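Local coordinates for phosphate-binding protein (Xanthomonas axonopodis pv. citri, PDB 5UB7) that probably binds phosphate or a phosphorylated ligand as the substrate-binding component of an ABC transporter, and here holds the triphosphate of ATP between its lobes, at residues W62-T67 against A212-R217; L82-R87 against G253-D258; R91-L96 against S123-L128. All coordinates share one frame; numbering follows the deposited sequence.

The segments follow the chain in the order 62-67, 82-87, 91-96, 123-128, 212-217 and 253-258, and both partners of interaction 3 fall between those of the other two. Interactions 1 and 2, with centres about 10 Å apart, share a sheet in which strand 209-217 lies between strands 62-65 and 79-87. Interaction 3 is centred about 15 Å from interaction 1 and 17 Å from interaction 2, where strand 92-100 meets the start of helix 124-136. All three touch the ATP triphosphate: Arg-87, ending strand 79-87, bonds to it, while Thr-66, just past strand 62-65, and the start of helix 124-136 both bind its terminal phosphate, consistent with the two-lobed cleft of periplasmic binding proteins.

Interaction 1: W62-T67 against A212-R217; sequences WVSETT and AVEMVR. With ATP (adenosine-5'-triphosphate), chain C.
Glu-214 OE2 is gripped twice, by Ser-64 OG at 2.5 Å across the strand pair and by Thr-85 OG1 from the next strand. The serine meets the oxygen on its syn side, while the other oxygen, OE1, offers its anti lone pair to Trp-62: NE1 lies 2.7 Å from OE1 and the bond is nearly straight, at 166°. The indole takes the carboxylate at its edge, with the two planes 78° apart. In Glu-214 the bend at chi2 (-50°) turns the carboxylate toward strand 62-65, where Ser-64 and Trp-62 meet it. Ser-64 OG has a further partner in Arg-87 NH2, and that nearby positive charge would probably favour the ionised carboxylate.

The backbones form a regular antiparallel ladder. Val-63 pairs with Met-215 through Val-63 N to Met-215 O at 2.9 Å and Met-215 N to Val-63 O at 2.8 Å; Glu-65 and Val-213 do the same two residues along, with Ser-64 and Glu-214 forming the non-hydrogen-bonded pair between them. On the face that carries Val-63 and Met-215, Val-63 CG2 rests 3.8 Å from Met-215 CB.

Past the strand end, Thr-66 OG1 reaches ATP O1G at 2.7 Å, placing the pair at the ligand cleft. Helix 67-75 packs on the face of Val-63 and Met-215, helix 222-235 on that of Trp-62 and Val-216, with strands 4-8 and 79-87 as outer neighbours.

Interaction 2: L82-R87 against G253-D258; sequences LLMTER and GFRPLD. With ATP (adenosine-5'-triphosphate), chain C.
Met-84 and Arg-255 are tied by a pair of backbone bonds, Arg-255 N to Met-84 O at 2.8 Å and Met-84 N to Arg-255 O at 2.9 Å. Two residues on, Glu-86 N reaches Gly-253 O at 2.8 Å, whereas the return bond from Gly-253 N is weak. Between these hydrogen-bonded pairs, Thr-85 and Phe-254 form a non-hydrogen-bonded one, and their side chains run side by side: Thr-85 CG2 touches Phe-254 CE1 at 3.6 Å, while OG1, which is hydrogen-bonded to Glu-214 OE2, also lies at the phenyl edge, in plane. The Leu-83 side chain crosses the same phenylalanine at about a right angle, with CD1 3.8 Å from Phe-254 CB.

On the face of Met-84 and Arg-255, the guanidinium lies with one face against Met-84 CB, which is 3.7 Å from CZ. Arg-255 sets off with CG between its backbone N and carbonyl carbon (chi1 62°), then stays extended to NE, which carries the guanidinium across Met-84 at a slant. Met-84 folds at chi2 and chi3, bringing SD within 3.9 Å of Leu-257 CG.

This is the edge pairing of strands 79-87 and 251-255. On the other side of strand 79-87, Leu-82 and Leu-83 both face Glu-214, a classic beta bulge.

Further out, Glu-86 OE2 bonds to Thr-252 OG1, and Glu-86 and Arg-255 feel each other only as distant opposite charges. Helix 222-235 packs on Leu-83, and helix 259-278, whose start Asp-258 caps, lies on Met-84 and Leu-257. At the far strand end the extended Arg-87 carries NH1 to ATP O1A, modelled so short that its exact length is doubtful.

Interaction 3: R91-L96 against S123-L128; sequences RDFHTL and STSGYL. With ATP (adenosine-5'-triphosphate), chain C.
Thr-95 OG1 donates to Ser-125 O at 2.7 Å, the single hydrogen bond between the two segments. It approaches the carbonyl well off its axis, with a C=O...donor angle of 110° and a 17° tilt from the carbonyl plane. Thr-95 CG2 lies beside the same oxygen, and OG1 is also near Ser-125 CB.

Apolar contact comes from Phe-93. Its chi1 of 77° sets the ring between backbone N and carbonyl carbon, swinging it over toward the helix start, where CZ meets Thr-124 CG2 at 3.9 Å and CE2 meets Ser-125 CB at 3.8 Å. Ring and threonine cross at a slant. ATP O2G sits at the ring's edge, near its plane and 3.6 Å from CZ, and Arg-211 makes a cation-pi contact with the same ring.

These contacts lie where strand 92-100 passes the N-terminal end of helix 124-136, whose N-cap is Ser-123: its OG accepts from Gly-126 N at 2.9 Å. The first turn is wider than usual, of pi type, with Leu-128 N bonded to Ser-123 O. A helix start turned toward a bound phosphate is a familiar way of holding anions, and its dipole would probably help to offset the charge.

The bonds to the ligand come from the first residues of this helix and its N-cap. Ser-123 OG holds ATP O3G, Thr-124 N reaches O1G, and O2G is gripped twice by Ser-125, from its N and from its OG, both at 2.8 Å. Thr-124 OG1 turns to Thr-66 and to Ala-69 N of helix 67-75. Lys-164, Arg-9 and Arg-211 also bond to the triphosphate.

Interaction 1: W62-T67 against A212-R217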
loop_
_atom_site.group_PDB
_atom_site.type_symbol
_atom_site.label_atom_id
_atom_site.label_comp_id
_atom_site.label_asym_id
_atom_site.label_seq_id
_atom_site.Cartn_x
_atom_site.Cartn_y
_atom_site.Cartn_z
ATOM N N TRP A 62 -11.953 4.237 -10.074
ATOM C CA TRP A 62 -11.957 3.469 -8.861
ATOM C C TRP A 62 -10.597 2.810 -8.668
ATOM O O TRP A 62 -10.081 2.209 -9.578
ATOM C CB TRP A 62 -13.097 2.446 -8.992
ATOM C CG TRP A 62 -13.004 1.213 -8.131
ATOM C CD1 TRP A 62 -12.466 1.101 -6.870
ATOM C CD2 TRP A 62 -13.491 -0.065 -8.468
ATOM N NE1 TRP A 62 -12.563 -0.190 -6.423
ATOM C CE2 TRP A 62 -13.199 -0.932 -7.377
ATOM C CE3 TRP A 62 -14.139 -0.587 -9.604
ATOM C CZ2 TRP A 62 -13.540 -2.298 -7.383
ATOM C CZ3 TRP A 62 -14.490 -1.958 -9.615
ATOM C CH2 TRP A 62 -14.192 -2.792 -8.504
ATOM N N VAL A 63 -9.981 2.940 -7.498
ATOM C CA VAL A 63 -8.735 2.213 -7.235
ATOM C C VAL A 63 -8.848 1.464 -5.912
ATOM O O VAL A 63 -9.570 1.915 -5.006
ATOM C CB VAL A 63 -7.519 3.156 -7.233
ATOM C CG1 VAL A 63 -7.413 3.916 -8.545
ATOM C CG2 VAL A 63 -7.616 4.156 -6.098
ATOM N N SER A 64 -8.176 0.309 -5.820
ATOM C CA SER A 64 -8.005 -0.399 -4.566
ATOM C C SER A 64 -6.586 -0.149 -4.124
ATOM O O SER A 64 -5.661 -0.366 -4.888
ATOM C CB SER A 64 -8.254 -1.885 -4.740
ATOM O OG SER A 64 -8.467 -2.485 -3.472
ATOM N N GLU A 65 -6.405 0.327 -2.898
ATOM C CA GLU A 65 -5.063 0.724 -2.430
ATOM C C GLU A 65 -4.879 0.417 -0.967
ATOM O O GLU A 65 -5.829 0.443 -0.199
ATOM C CB GLU A 65 -4.851 2.249 -2.587
ATOM C CG GLU A 65 -4.703 2.746 -4.004
ATOM C CD GLU A 65 -3.465 2.214 -4.675
ATOM O OE1 GLU A 65 -2.518 1.871 -3.957
ATOM O OE2 GLU A 65 -3.438 2.161 -5.920
ATOM N N THR A 66 -3.631 0.210 -0.571
ATOM C CA THR A 66 -3.295 0.253 0.827
ATOM C C THR A 66 -3.523 1.682 1.259
ATOM O O THR A 66 -3.570 2.612 0.433
ATOM C CB THR A 66 -1.881 -0.192 1.080
ATOM O OG1 THR A 66 -1.006 0.549 0.241
ATOM C CG2 THR A 66 -1.753 -1.666 0.752
ATOM N N THR A 67 -3.701 1.837 2.558
ATOM C CA THR A 67 -4.267 3.037 3.111
ATOM C C THR A 67 -3.335 4.233 3.034
ATOM O O THR A 67 -3.811 5.302 2.694
ATOM C CB THR A 67 -4.819 2.798 4.527
ATOM O OG1 THR A 67 -3.834 2.160 5.366
ATOM C CG2 THR A 67 -6.042 1.894 4.406
ATOM N N ALA A 212 -6.331 -1.628 3.757
ATOM C CA ALA A 212 -6.675 -1.219 2.377
ATOM C C ALA A 212 -8.025 -0.515 2.325
ATOM O O ALA A 212 -8.822 -0.631 3.258
ATOM C CB ALA A 212 -6.710 -2.413 1.439
ATOM N N VAL A 213 -8.272 0.183 1.216
ATOM C CA VAL A 213 -9.473 0.971 1.028
ATOM C C VAL A 213 -9.768 1.059 -0.488
ATOM O O VAL A 213 -8.869 1.086 -1.318
ATOM C CB VAL A 213 -9.275 2.336 1.724
ATOM C CG1 VAL A 213 -8.007 2.991 1.201
ATOM C CG2 VAL A 213 -10.467 3.272 1.596
ATOM N N GLU A 214 -11.041 1.043 -0.839
ATOM C CA GLU A 214 -11.482 1.372 -2.186
ATOM C C GLU A 214 -11.669 2.879 -2.225
ATOM O O GLU A 214 -12.349 3.431 -1.364
ATOM C CB GLU A 214 -12.785 0.661 -2.487
ATOM C CG GLU A 214 -12.709 -0.841 -2.295
ATOM C CD GLU A 214 -11.518 -1.463 -2.987
ATOM O OE1 GLU A 214 -11.473 -1.431 -4.249
ATOM O OE2 GLU A 214 -10.612 -1.961 -2.267
ATOM N N MET A 215 -11.041 3.539 -3.195
ATOM C CA MET A 215 -11.154 4.976 -3.368
ATOM C C MET A 215 -11.844 5.225 -4.715
ATOM O O MET A 215 -11.673 4.449 -5.656
ATOM C CB MET A 215 -9.775 5.630 -3.381
ATOM C CG MET A 215 -8.883 5.386 -2.155
ATOM S SD MET A 215 -9.369 6.288 -0.666
ATOM C CE MET A 215 -8.967 7.977 -1.097
ATOM N N VAL A 216 -12.634 6.291 -4.803
ATOM C CA VAL A 216 -13.261 6.654 -6.071
ATOM C C VAL A 216 -12.940 8.078 -6.354
ATOM O O VAL A 216 -12.711 8.883 -5.424
ATOM C CB VAL A 216 -14.816 6.465 -6.145
ATOM C CG1 VAL A 216 -15.216 4.982 -6.128
ATOM C CG2 VAL A 216 -15.539 7.263 -5.064
ATOM N N ARG A 217 -12.935 8.391 -7.645
ATOM C CA ARG A 217 -12.539 9.716 -8.080
ATOM C C ARG A 217 -13.580 10.745 -7.621
ATOM O O ARG A 217 -14.791 10.446 -7.514
ATOM C CB ARG A 217 -12.249 9.770 -9.593
ATOM C CG ARG A 217 -13.459 9.769 -10.488
ATOM C CD ARG A 217 -13.117 10.077 -11.950
ATOM N NE ARG A 217 -14.342 10.357 -12.701
ATOM C CZ ARG A 217 -15.036 11.496 -12.647
ATOM N NH1 ARG A 217 -14.635 12.523 -11.898
ATOM N NH2 ARG A 217 -16.141 11.615 -13.356
HETATM P PG ATP C . 2.078 -1.774 0.361
HETATM O O1G ATP C . 1.364 -0.598 -0.270
HETATM O O2G ATP C . 2.043 -1.730 1.872
HETATM O O3G ATP C . 3.481 -2.014 -0.218
HETATM P PB ATP C . 0.824 -3.657 -1.468
HETATM O O1B ATP C . 0.392 -2.584 -2.471
HETATM O O2B ATP C . 1.850 -4.668 -1.918
HETATM O O3B ATP C . 1.246 -3.143 0.015
HETATM P PA ATP C . -0.960 -5.905 -1.518
HETATM O O1A ATP C . -2.321 -6.074 -0.892
HETATM O O2A ATP C . -0.762 -5.948 -3.026
HETATM O O3A ATP C . -0.521 -4.439 -1.004
HETATM O "O5'" ATP C . 0.017 -6.941 -0.709
#

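Interaction 2: L82-R87 against G253-D258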
loop_
_atom_site.group_PDB
_atom_site.type_symbol
_atom_site.label_atom_id
_atom_site.label_comp_id
_atom_site.label_asym_id
_atom_site.label_seq_id
_atom_site.Cartn_x
_atom_site.Cartn_y
_atom_site.Cartn_z
ATOM N N LEU A 82 -14.435 4.866 -0.476
ATOM C CA LEU A 82 -15.745 4.275 -0.752
ATOM C C LEU A 82 -16.082 3.223 0.312
ATOM O O LEU A 82 -17.166 3.209 0.884
ATOM C CB LEU A 82 -15.734 3.613 -2.130
ATOM C CG LEU A 82 -17.106 3.175 -2.642
ATOM C CD1 LEU A 82 -17.869 4.340 -3.230
ATOM C CD2 LEU A 82 -16.971 2.066 -3.669
ATOM N N LEU A 83 -15.160 2.300 0.522
ATOM C CA LEU A 83 -15.316 1.236 1.518
ATOM C C LEU A 83 -13.956 0.957 2.077
ATOM O O LEU A 83 -12.964 1.182 1.383
ATOM C CB LEU A 83 -15.799 -0.042 0.845
ATOM C CG LEU A 83 -17.196 0.022 0.245
ATOM C CD1 LEU A 83 -17.463 -1.159 -0.688
ATOM C CD2 LEU A 83 -18.202 0.088 1.379
ATOM N N MET A 84 -13.913 0.489 3.314
ATOM C CA MET A 84 -12.707 -0.146 3.872
ATOM C C MET A 84 -12.664 -1.559 3.360
ATOM O O MET A 84 -13.707 -2.193 3.201
ATOM C CB MET A 84 -12.698 -0.168 5.410
ATOM C CG MET A 84 -12.874 1.197 6.036
ATOM S SD MET A 84 -11.731 2.440 5.416
ATOM C CE MET A 84 -10.181 1.833 6.108
ATOM N N THR A 85 -11.451 -2.023 3.098
ATOM C CA THR A 85 -11.198 -3.285 2.442
ATOM C C THR A 85 -10.346 -4.137 3.381
ATOM O O THR A 85 -9.447 -3.634 4.095
ATOM C CB THR A 85 -10.458 -3.066 1.115
ATOM O OG1 THR A 85 -11.154 -2.078 0.361
ATOM C CG2 THR A 85 -10.327 -4.351 0.303
ATOM N N GLU A 86 -10.637 -5.439 3.329
ATOM C CA GLU A 86 -10.052 -6.466 4.175
ATOM C C GLU A 86 -9.388 -7.505 3.261
ATOM O O GLU A 86 -9.984 -7.958 2.312
ATOM C CB GLU A 86 -11.199 -7.047 5.015
ATOM C CG GLU A 86 -10.855 -8.182 5.947
ATOM C CD GLU A 86 -12.099 -8.767 6.585
ATOM O OE1 GLU A 86 -12.821 -7.963 7.247
ATOM O OE2 GLU A 86 -12.333 -10.003 6.391
ATOM N N ARG A 87 -8.145 -7.876 3.540
ATOM C CA ARG A 87 -7.365 -8.761 2.658
ATOM C C ARG A 87 -6.721 -9.914 3.439
ATOM O O ARG A 87 -6.170 -9.702 4.524
ATOM C CB ARG A 87 -6.273 -7.958 1.955
ATOM C CG ARG A 87 -6.804 -7.077 0.835
ATOM C CD ARG A 87 -5.687 -6.251 0.245
ATOM N NE ARG A 87 -6.198 -5.322 -0.751
ATOM C CZ ARG A 87 -5.454 -4.472 -1.456
ATOM N NH1 ARG A 87 -4.137 -4.413 -1.305
ATOM N NH2 ARG A 87 -6.044 -3.674 -2.325
ATOM N N GLY A 253 -13.258 -9.099 2.385
ATOM C CA GLY A 253 -14.367 -8.302 2.859
ATOM C C GLY A 253 -14.229 -6.838 2.506
ATOM O O GLY A 253 -13.131 -6.346 2.302
ATOM N N PHE A 254 -15.374 -6.178 2.380
ATOM C CA PHE A 254 -15.487 -4.736 2.283
ATOM C C PHE A 254 -16.444 -4.279 3.370
ATOM O O PHE A 254 -17.392 -4.977 3.705
ATOM C CB PHE A 254 -16.124 -4.326 0.952
ATOM C CG PHE A 254 -15.303 -4.668 -0.246
ATOM C CD1 PHE A 254 -14.109 -4.019 -0.482
ATOM C CD2 PHE A 254 -15.735 -5.613 -1.155
ATOM C CE1 PHE A 254 -13.361 -4.319 -1.591
ATOM C CE2 PHE A 254 -14.987 -5.905 -2.277
ATOM C CZ PHE A 254 -13.802 -5.257 -2.494
ATOM N N ARG A 255 -16.273 -3.084 3.889
ATOM C CA ARG A 255 -17.256 -2.627 4.833
ATOM C C ARG A 255 -17.365 -1.130 4.771
ATOM O O ARG A 255 -16.434 -0.462 4.331
ATOM C CB ARG A 255 -16.944 -3.156 6.243
ATOM C CG ARG A 255 -15.637 -2.687 6.809
ATOM C CD ARG A 255 -15.254 -3.358 8.130
ATOM N NE ARG A 255 -14.194 -2.502 8.669
ATOM C CZ ARG A 255 -12.913 -2.513 8.290
ATOM N NH1 ARG A 255 -12.436 -3.414 7.432
ATOM N NH2 ARG A 255 -12.078 -1.632 8.824
ATOM N N PRO A 256 -18.519 -0.589 5.175
ATOM C CA PRO A 256 -18.689 0.852 5.036
ATOM C C PRO A 256 -17.741 1.573 5.940
ATOM O O PRO A 256 -17.200 0.968 6.838
ATOM C CB PRO A 256 -20.119 1.081 5.535
ATOM C CG PRO A 256 -20.757 -0.253 5.559
ATOM C CD PRO A 256 -19.662 -1.206 5.862
ATOM N N LEU A 257 -17.572 2.864 5.735
ATOM C CA LEU A 257 -16.808 3.664 6.664
ATOM C C LEU A 257 -17.627 3.980 7.908
ATOM O O LEU A 257 -18.836 4.100 7.839
ATOM C CB LEU A 257 -16.283 4.946 6.001
ATOM C CG LEU A 257 -14.942 4.654 5.265
ATOM C CD1 LEU A 257 -15.173 4.137 3.844
ATOM C CD2 LEU A 257 -14.013 5.864 5.272
ATOM N N ASP A 258 -16.938 4.114 9.036
ATOM C CA ASP A 258 -17.554 4.412 10.340
ATOM C C ASP A 258 -16.735 5.475 11.047
ATOM O O ASP A 258 -15.770 5.959 10.477
ATOM C CB ASP A 258 -17.713 3.145 11.168
ATOM C CG ASP A 258 -16.419 2.470 11.440
ATOM O OD1 ASP A 258 -15.502 3.165 11.907
ATOM O OD2 ASP A 258 -16.344 1.249 11.222
HETATM P PG ATP C . 2.078 -1.774 0.361
HETATM O O1G ATP C . 1.364 -0.598 -0.270
HETATM O O2G ATP C . 2.043 -1.730 1.872
HETATM O O3G ATP C . 3.481 -2.014 -0.218
HETATM P PB ATP C . 0.824 -3.657 -1.468
HETATM O O1B ATP C . 0.392 -2.584 -2.471
HETATM O O2B ATP C . 1.850 -4.668 -1.918
HETATM O O3B ATP C . 1.246 -3.143 0.015
HETATM P PA ATP C . -0.960 -5.905 -1.518
HETATM O O1A ATP C . -2.321 -6.074 -0.892
HETATM O O2A ATP C . -0.762 -5.948 -3.026
HETATM O O3A ATP C . -0.521 -4.439 -1.004
HETATM O "O5'" ATP C . 0.017 -6.941 -0.709
#

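Interaction 3: R91-L96 against S123-L128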
loop_
_atom_site.group_PDB
_atom_site.type_symbol
_atom_site.label_atom_id
_atom_site.label_comp_id
_atom_site.label_asym_id
_atom_site.label_seq_id
_atom_site.Cartn_x
_atom_site.Cartn_y
_atom_site.Cartn_z
ATOM N N ARG A 91 -8.172 -6.949 8.559
ATOM C CA ARG A 91 -8.573 -5.568 8.476
ATOM C C ARG A 91 -7.387 -4.610 8.567
ATOM O O ARG A 91 -7.460 -3.514 8.017
ATOM C CB ARG A 91 -9.466 -5.217 9.650
ATOM C CG ARG A 91 -10.821 -5.871 9.665
ATOM C CD ARG A 91 -11.653 -5.211 10.749
ATOM N NE ARG A 91 -13.062 -5.405 10.478
ATOM C CZ ARG A 91 -14.044 -4.730 11.072
ATOM N NH1 ARG A 91 -13.778 -3.793 12.002
ATOM N NH2 ARG A 91 -15.311 -4.997 10.732
ATOM N N ASP A 92 -6.357 -5.002 9.337
ATOM C CA ASP A 92 -5.203 -4.155 9.652
ATOM C C ASP A 92 -3.908 -4.834 9.260
ATOM O O ASP A 92 -3.846 -6.046 9.038
ATOM C CB ASP A 92 -5.147 -3.854 11.160
ATOM C CG ASP A 92 -6.114 -2.760 11.591
ATOM O OD1 ASP A 92 -7.047 -2.413 10.856
ATOM O OD2 ASP A 92 -5.936 -2.201 12.690
ATOM N N PHE A 93 -2.875 -4.019 9.156
ATOM C CA PHE A 93 -1.532 -4.530 9.074
ATOM C C PHE A 93 -0.568 -3.518 9.651
ATOM O O PHE A 93 -0.971 -2.402 10.103
ATOM C CB PHE A 93 -1.185 -5.066 7.660
ATOM C CG PHE A 93 -0.868 -4.023 6.596
ATOM C CD1 PHE A 93 -1.346 -2.716 6.638
ATOM C CD2 PHE A 93 -0.110 -4.409 5.486
ATOM C CE1 PHE A 93 -1.023 -1.823 5.642
ATOM C CE2 PHE A 93 0.193 -3.522 4.475
ATOM C CZ PHE A 93 -0.266 -2.226 4.561
ATOM N N HIS A 94 0.697 -3.914 9.707
ATOM C CA HIS A 94 1.692 -3.027 10.265
ATOM C C HIS A 94 3.052 -3.302 9.676
ATOM O O HIS A 94 3.226 -4.274 8.957
ATOM C CB HIS A 94 1.672 -3.076 11.816
ATOM C CG HIS A 94 2.195 -4.346 12.388
ATOM N ND1 HIS A 94 1.394 -5.430 12.684
ATOM C CD2 HIS A 94 3.458 -4.710 12.708
ATOM C CE1 HIS A 94 2.146 -6.413 13.148
ATOM N NE2 HIS A 94 3.401 -5.997 13.173
ATOM N N THR A 95 3.997 -2.402 9.959
ATOM C CA THR A 95 5.353 -2.504 9.416
ATOM C C THR A 95 6.283 -3.067 10.475
ATOM O O THR A 95 6.164 -2.738 11.642
ATOM C CB THR A 95 5.838 -1.128 8.900
ATOM O OG1 THR A 95 5.231 -0.869 7.630
ATOM C CG2 THR A 95 7.350 -1.062 8.710
ATOM N N LEU A 96 7.214 -3.902 10.060
ATOM C CA LEU A 96 8.276 -4.318 10.947
ATOM C C LEU A 96 9.624 -4.061 10.329
ATOM O O LEU A 96 9.755 -4.023 9.109
ATOM C CB LEU A 96 8.122 -5.781 11.390
ATOM C CG LEU A 96 7.761 -6.830 10.355
ATOM C CD1 LEU A 96 9.008 -7.347 9.681
ATOM C CD2 LEU A 96 6.995 -7.972 10.997
ATOM N N SER A 123 4.523 2.967 -1.386
ATOM C CA SER A 123 4.294 1.790 -0.511
ATOM C C SER A 123 3.925 2.237 0.897
ATOM O O SER A 123 4.652 3.022 1.553
ATOM C CB SER A 123 5.536 0.917 -0.449
ATOM O OG SER A 123 5.373 -0.199 0.391
ATOM N N THR A 124 2.778 1.749 1.356
ATOM C CA THR A 124 2.302 2.015 2.700
ATOM C C THR A 124 3.229 1.315 3.725
ATOM O O THR A 124 3.781 1.964 4.603
ATOM C CB THR A 124 0.830 1.560 2.856
ATOM O OG1 THR A 124 -0.039 2.372 2.041
ATOM C CG2 THR A 124 0.399 1.635 4.276
ATOM N N SER A 125 3.409 0.011 3.597
ATOM C CA SER A 125 4.196 -0.755 4.571
ATOM C C SER A 125 5.704 -0.712 4.364
ATOM O O SER A 125 6.487 -0.991 5.294
ATOM C CB SER A 125 3.748 -2.216 4.603
ATOM O OG SER A 125 4.060 -2.900 3.402
ATOM N N GLY A 126 6.120 -0.384 3.154
ATOM C CA GLY A 126 7.549 -0.394 2.804
ATOM C C GLY A 126 8.191 0.960 2.601
ATOM O O GLY A 126 9.347 1.024 2.212
ATOM N N TYR A 127 7.442 2.040 2.831
ATOM C CA TYR A 127 8.021 3.386 2.796
ATOM C C TYR A 127 7.330 4.356 3.762
ATOM O O TYR A 127 7.939 4.887 4.671
ATOM C CB TYR A 127 8.004 3.903 1.361
ATOM C CG TYR A 127 8.419 5.338 1.195
ATOM C CD1 TYR A 127 9.735 5.683 1.156
ATOM C CD2 TYR A 127 7.472 6.346 1.073
ATOM C CE1 TYR A 127 10.123 6.989 1.007
ATOM C CE2 TYR A 127 7.836 7.664 0.924
ATOM C CZ TYR A 127 9.169 7.964 0.892
ATOM O OH TYR A 127 9.564 9.239 0.746
ATOM N N LEU A 128 6.048 4.571 3.575
ATOM C CA LEU A 128 5.331 5.625 4.300
ATOM C C LEU A 128 5.355 5.366 5.796
ATOM O O LEU A 128 5.838 6.214 6.549
ATOM C CB LEU A 128 3.890 5.763 3.773
ATOM C CG LEU A 128 3.820 6.375 2.368
ATOM C CD1 LEU A 128 2.417 6.202 1.792
ATOM C CD2 LEU A 128 4.224 7.851 2.330
HETATM P PG ATP C . 2.078 -1.774 0.361
HETATM O O1G ATP C . 1.364 -0.598 -0.270
HETATM O O2G ATP C . 2.043 -1.730 1.872
HETATM O O3G ATP C . 3.481 -2.014 -0.218
HETATM P PB ATP C . 0.824 -3.657 -1.468
HETATM O O1B ATP C . 0.392 -2.584 -2.471
HETATM O O2B ATP C . 1.850 -4.668 -1.918
HETATM O O3B ATP C . 1.246 -3.143 0.015
HETATM P PA ATP C . -0.960 -5.905 -1.518
HETATM O O1A ATP C . -2.321 -6.074 -0.892
HETATM O O2A ATP C . -0.762 -5.948 -3.026
HETATM O O3A ATP C . -0.521 -4.439 -1.004
HETATM O "O5'" ATP C . 0.017 -6.941 -0.709
#